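PDB 4HQB: single-stranded DNA-binding protein DdrB from Deinococcus radiodurans, which binds single-stranded DNA as part of the DNA damage response of Deinococcus radiodurans. Local coordinates for a contact of chain A with DNA. Sequence-based numbering; all coordinates share one arbitrary frame.

A contact of chain A with DNA. Residues 68, 70, 78, 80, 83, 85. With nucleotides of chain B.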
ATOM      1  N   ARG A  68      -8.775 -21.239   6.396  1.00 31.82           N
ATOM      2  CA  ARG A  68      -9.029 -22.660   6.597  1.00 42.68           C
ATOM      3  C   ARG A  68     -10.138 -22.831   7.625  1.00 37.22           C
ATOM      4  O   ARG A  68     -10.312 -21.981   8.508  1.00 37.51           O
ATOM      5  CB  ARG A  68      -7.748 -23.419   7.035  1.00 36.80           C
ATOM      6  CG  ARG A  68      -7.207 -23.004   8.401  1.00 37.37           C
ATOM      7  CD  ARG A  68      -5.858 -23.677   8.776  1.00 43.52           C
ATOM      8  NE  ARG A  68      -5.503 -23.318  10.142  1.00 43.81           N
ATOM      9  CZ  ARG A  68      -5.969 -23.955  11.212  1.00 54.81           C
ATOM     10  NH1 ARG A  68      -6.777 -24.992  11.051  1.00 67.46           N
ATOM     11  NH2 ARG A  68      -5.629 -23.569  12.438  1.00 51.94           N
ATOM     12  N   TRP A  70     -11.695 -24.892  10.815  1.00 43.98           N
ATOM     13  CA  TRP A  70     -11.391 -25.757  11.954  1.00 54.46           C
ATOM     14  C   TRP A  70     -12.603 -25.963  12.861  1.00 55.88           C
ATOM     15  O   TRP A  70     -13.279 -25.001  13.232  1.00 56.01           O
ATOM     16  CB  TRP A  70     -10.216 -25.219  12.778  1.00 67.23           C
ATOM     17  CG  TRP A  70     -10.020 -25.998  14.042  1.00 77.61           C
ATOM     18  CD1 TRP A  70      -9.545 -27.270  14.147  1.00 86.51           C
ATOM     19  CD2 TRP A  70     -10.312 -25.566  15.380  1.00 85.41           C
ATOM     20  NE1 TRP A  70      -9.519 -27.659  15.465  1.00 93.76           N
ATOM     21  CE2 TRP A  70      -9.981 -26.630  16.242  1.00 91.56           C
ATOM     22  CE3 TRP A  70     -10.815 -24.382  15.932  1.00 87.83           C
ATOM     23  CZ2 TRP A  70     -10.143 -26.550  17.626  1.00 97.17           C
ATOM     24  CZ3 TRP A  70     -10.973 -24.302  17.309  1.00 88.22           C
ATOM     25  CH2 TRP A  70     -10.630 -25.377  18.140  1.00 96.05           C
ATOM     26  N   LEU A  78     -15.233 -23.069  12.980  1.00 47.91           N
ATOM     27  CA  LEU A  78     -14.622 -21.751  12.863  1.00 43.97           C
ATOM     28  C   LEU A  78     -13.846 -21.613  11.567  1.00 35.40           C
ATOM     29  O   LEU A  78     -13.387 -22.603  10.995  1.00 38.40           O
ATOM     30  CB  LEU A  78     -13.668 -21.511  14.034  1.00 54.60           C
ATOM     31  CG  LEU A  78     -14.197 -20.794  15.282  1.00 63.56           C
ATOM     32  CD1 LEU A  78     -15.653 -21.108  15.529  1.00 66.28           C
ATOM     33  CD2 LEU A  78     -13.362 -21.161  16.510  1.00 62.92           C
ATOM     34  N   ILE A  80     -10.359 -19.796  10.248  1.00 33.73           N
ATOM     35  CA  ILE A  80      -9.121 -19.135  10.651  1.00 35.39           C
ATOM     36  C   ILE A  80      -8.544 -18.425   9.431  1.00 40.16           C
ATOM     37  O   ILE A  80      -8.485 -19.018   8.345  1.00 36.82           O
ATOM     38  CB  ILE A  80      -8.057 -20.163  11.123  1.00 38.35           C
ATOM     39  CG1 ILE A  80      -8.659 -21.146  12.125  1.00 34.78           C
ATOM     40  CG2 ILE A  80      -6.826 -19.437  11.710  1.00 37.18           C
ATOM     41  CD1 ILE A  80      -9.007 -20.507  13.438  1.00 35.78           C
ATOM     42  N   GLY A  83      -4.454 -15.652  11.328  1.00 46.95           N
ATOM     43  CA  GLY A  83      -4.347 -15.684  12.785  1.00 44.93           C
ATOM     44  C   GLY A  83      -5.567 -15.130  13.529  1.00 54.47           C
ATOM     45  O   GLY A  83      -5.492 -14.789  14.709  1.00 60.62           O
ATOM     46  N   ALA A  85      -9.745 -15.847  14.372  1.00 40.07           N
ATOM     47  CA  ALA A  85     -10.862 -16.791  14.283  1.00 39.20           C
ATOM     48  C   ALA A  85     -12.169 -16.077  13.912  1.00 35.72           C
ATOM     49  O   ALA A  85     -12.558 -15.115  14.574  1.00 37.15           O
ATOM     50  CB  ALA A  85     -11.029 -17.557  15.597  1.00 34.36           C
TER
ATOM     51  P    DT B   2      -3.060 -30.299  14.621  1.00100.57           P
ATOM     52  OP1  DT B   2      -2.994 -30.978  15.938  1.00 95.95           O
ATOM     53  OP2  DT B   2      -4.227 -30.529  13.739  1.00101.60           O
ATOM     54  O5'  DT B   2      -2.908 -28.714  14.821  1.00107.97           O
ATOM     55  C5'  DT B   2      -1.738 -28.172  15.424  1.00102.07           C
ATOM     56  C4'  DT B   2      -1.642 -26.671  15.215  1.00 99.41           C
ATOM     57  O4'  DT B   2      -1.446 -26.361  13.811  1.00 98.21           O
ATOM     58  C3'  DT B   2      -2.863 -25.868  15.642  1.00 98.49           C
ATOM     59  O3'  DT B   2      -2.403 -24.777  16.438  1.00101.53           O
ATOM     60  C2'  DT B   2      -3.484 -25.420  14.315  1.00 94.02           C
ATOM     61  C1'  DT B   2      -2.240 -25.241  13.455  1.00 91.14           C
ATOM     62  N1   DT B   2      -2.414 -25.311  11.964  1.00 75.46           N
ATOM     63  C2   DT B   2      -1.770 -24.403  11.156  1.00 75.79           C
ATOM     64  O2   DT B   2      -1.069 -23.506  11.588  1.00 84.53           O
ATOM     65  N3   DT B   2      -1.980 -24.581   9.808  1.00 73.03           N
ATOM     66  C4   DT B   2      -2.747 -25.564   9.201  1.00 75.33           C
ATOM     67  O4   DT B   2      -2.877 -25.643   7.978  1.00 75.11           O
ATOM     68  C5   DT B   2      -3.386 -26.488  10.109  1.00 71.60           C
ATOM     69  C7   DT B   2      -4.250 -27.599   9.588  1.00 65.19           C
ATOM     70  C6   DT B   2      -3.188 -26.314  11.421  1.00 73.42           C
ATOM     71  P    DT B   3      -3.147 -24.411  17.814  1.00 85.01           P
ATOM     72  OP1  DT B   3      -2.213 -23.686  18.706  1.00 74.51           O
ATOM     73  OP2  DT B   3      -3.805 -25.647  18.287  1.00 92.65           O
ATOM     74  O5'  DT B   3      -4.319 -23.420  17.350  1.00 77.43           O
ATOM     75  C5'  DT B   3      -4.114 -22.522  16.246  1.00 76.07           C
ATOM     76  C4'  DT B   3      -5.453 -21.921  15.868  1.00 72.15           C
ATOM     77  O4'  DT B   3      -6.190 -22.847  15.032  1.00 59.25           O
ATOM     78  C3'  DT B   3      -6.290 -21.653  17.116  1.00 75.96           C
ATOM     79  O3'  DT B   3      -6.429 -20.247  17.282  1.00 82.13           O
ATOM     80  C2'  DT B   3      -7.614 -22.391  16.903  1.00 72.22           C
ATOM     81  C1'  DT B   3      -7.304 -23.363  15.757  1.00 76.61           C
ATOM     82  N1   DT B   3      -7.056 -24.800  16.177  1.00 83.01           N
ATOM     83  C2   DT B   3      -6.745 -25.748  15.217  1.00 87.63           C
ATOM     84  O2   DT B   3      -6.652 -25.493  14.026  1.00 83.53           O
ATOM     85  N3   DT B   3      -6.537 -27.018  15.705  1.00 94.03           N
ATOM     86  C4   DT B   3      -6.613 -27.434  17.027  1.00 95.23           C
ATOM     87  O4   DT B   3      -6.412 -28.597  17.373  1.00 89.51           O
ATOM     88  C5   DT B   3      -6.943 -26.398  17.977  1.00 92.81           C
ATOM     89  C7   DT B   3      -7.054 -26.736  19.437  1.00 88.32           C
ATOM     90  C6   DT B   3      -7.147 -25.151  17.512  1.00 85.09           C
ATOM     91  P    DT B   4      -5.654 -19.486  18.470  1.00 70.15           P
ATOM     92  OP1  DT B   4      -4.235 -19.270  18.039  1.00 38.74           O
ATOM     93  OP2  DT B   4      -6.035 -20.143  19.749  1.00 55.49           O
ATOM     94  O5'  DT B   4      -6.347 -18.047  18.498  1.00 72.56           O
ATOM     95  C5'  DT B   4      -5.888 -17.004  17.658  1.00 59.88           C
ATOM     96  C4'  DT B   4      -6.827 -15.850  17.882  1.00 53.82           C
ATOM     97  O4'  DT B   4      -8.145 -16.383  17.685  1.00 55.58           O
ATOM     98  C3'  DT B   4      -6.801 -15.289  19.303  1.00 45.16           C
ATOM     99  O3'  DT B   4      -6.982 -13.909  19.222  1.00 35.41           O
ATOM    100  C2'  DT B   4      -8.024 -15.900  19.978  1.00 44.81           C
ATOM    101  C1'  DT B   4      -8.956 -16.044  18.783  1.00 51.98           C
ATOM    102  N1   DT B   4      -9.917 -17.130  18.974  1.00 54.73           N
ATOM    103  C2   DT B   4     -11.245 -16.794  19.047  1.00 53.70           C
ATOM    104  O2   DT B   4     -11.632 -15.644  18.952  1.00 60.98           O
ATOM    105  N3   DT B   4     -12.090 -17.853  19.242  1.00 53.39           N
ATOM    106  C4   DT B   4     -11.733 -19.183  19.355  1.00 54.95           C
ATOM    107  O4   DT B   4     -12.541 -20.081  19.526  1.00 67.68           O
ATOM    108  C5   DT B   4     -10.334 -19.462  19.268  1.00 55.85           C
ATOM    109  C7   DT B   4      -9.896 -20.887  19.386  1.00 53.99           C
ATOM    110  C6   DT B   4      -9.483 -18.437  19.083  1.00 57.76           C
TER
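Three successive thymidines, DT2 to DT4 of chain B, cross a surface formed by strands 68-72, 76-81 and 84-91 and the loop residue Gly83. Ring contacts come first. The indole of Trp70 lies flat against one face of the unpaired DT3 base, with the planes 9° apart. Both its five-membered and its six-membered ring stack on the pyrimidine. CG of Trp70 is anti to the backbone N (chi1 172°) and beside the carbonyl carbon, from where the indole lies over the DT3 base. The side chain is poorly ordered, so its finer contacts carry little weight. Arg68 makes a cation-pi contact with DT2, its NE over the base face 3.6 Å from the ring centroid. The guanidinium lays one face over C6 of DT2. Its other face meets Ile80 CG1 near its rim, so the group lies between base and aliphatic chain.

Hydrogen bonds reach the sugar edge of DT3. Arg68 NH2 donates to the base carbonyl O2 of DT3 at 2.7 Å, with the oxygen close to the guanidinium plane. A weak bond from Arg68 NH1 reaches the same O2 of DT3 at 3.0 Å. The chain is extended from CG to NE, which carries the guanidinium out to both thymines. An alanine here would have neither the O2 bonds nor the cation-pi contact, and would probably loosen the hold on DT2 and DT3.

Apolar contacts continue along the DNA. Ala85 CB sits over the face of the DT4 base in a CH-pi contact, 3.6 Å from its ring centroid. Leu78 CD2 touches DT4 C4 at 3.8 Å. Ile80 CD1 packs loosely against the DT3 sugar, 4.1 Å from C1'. These residues meet single-stranded DNA mainly at its bases; the structure alone does not show a base preference.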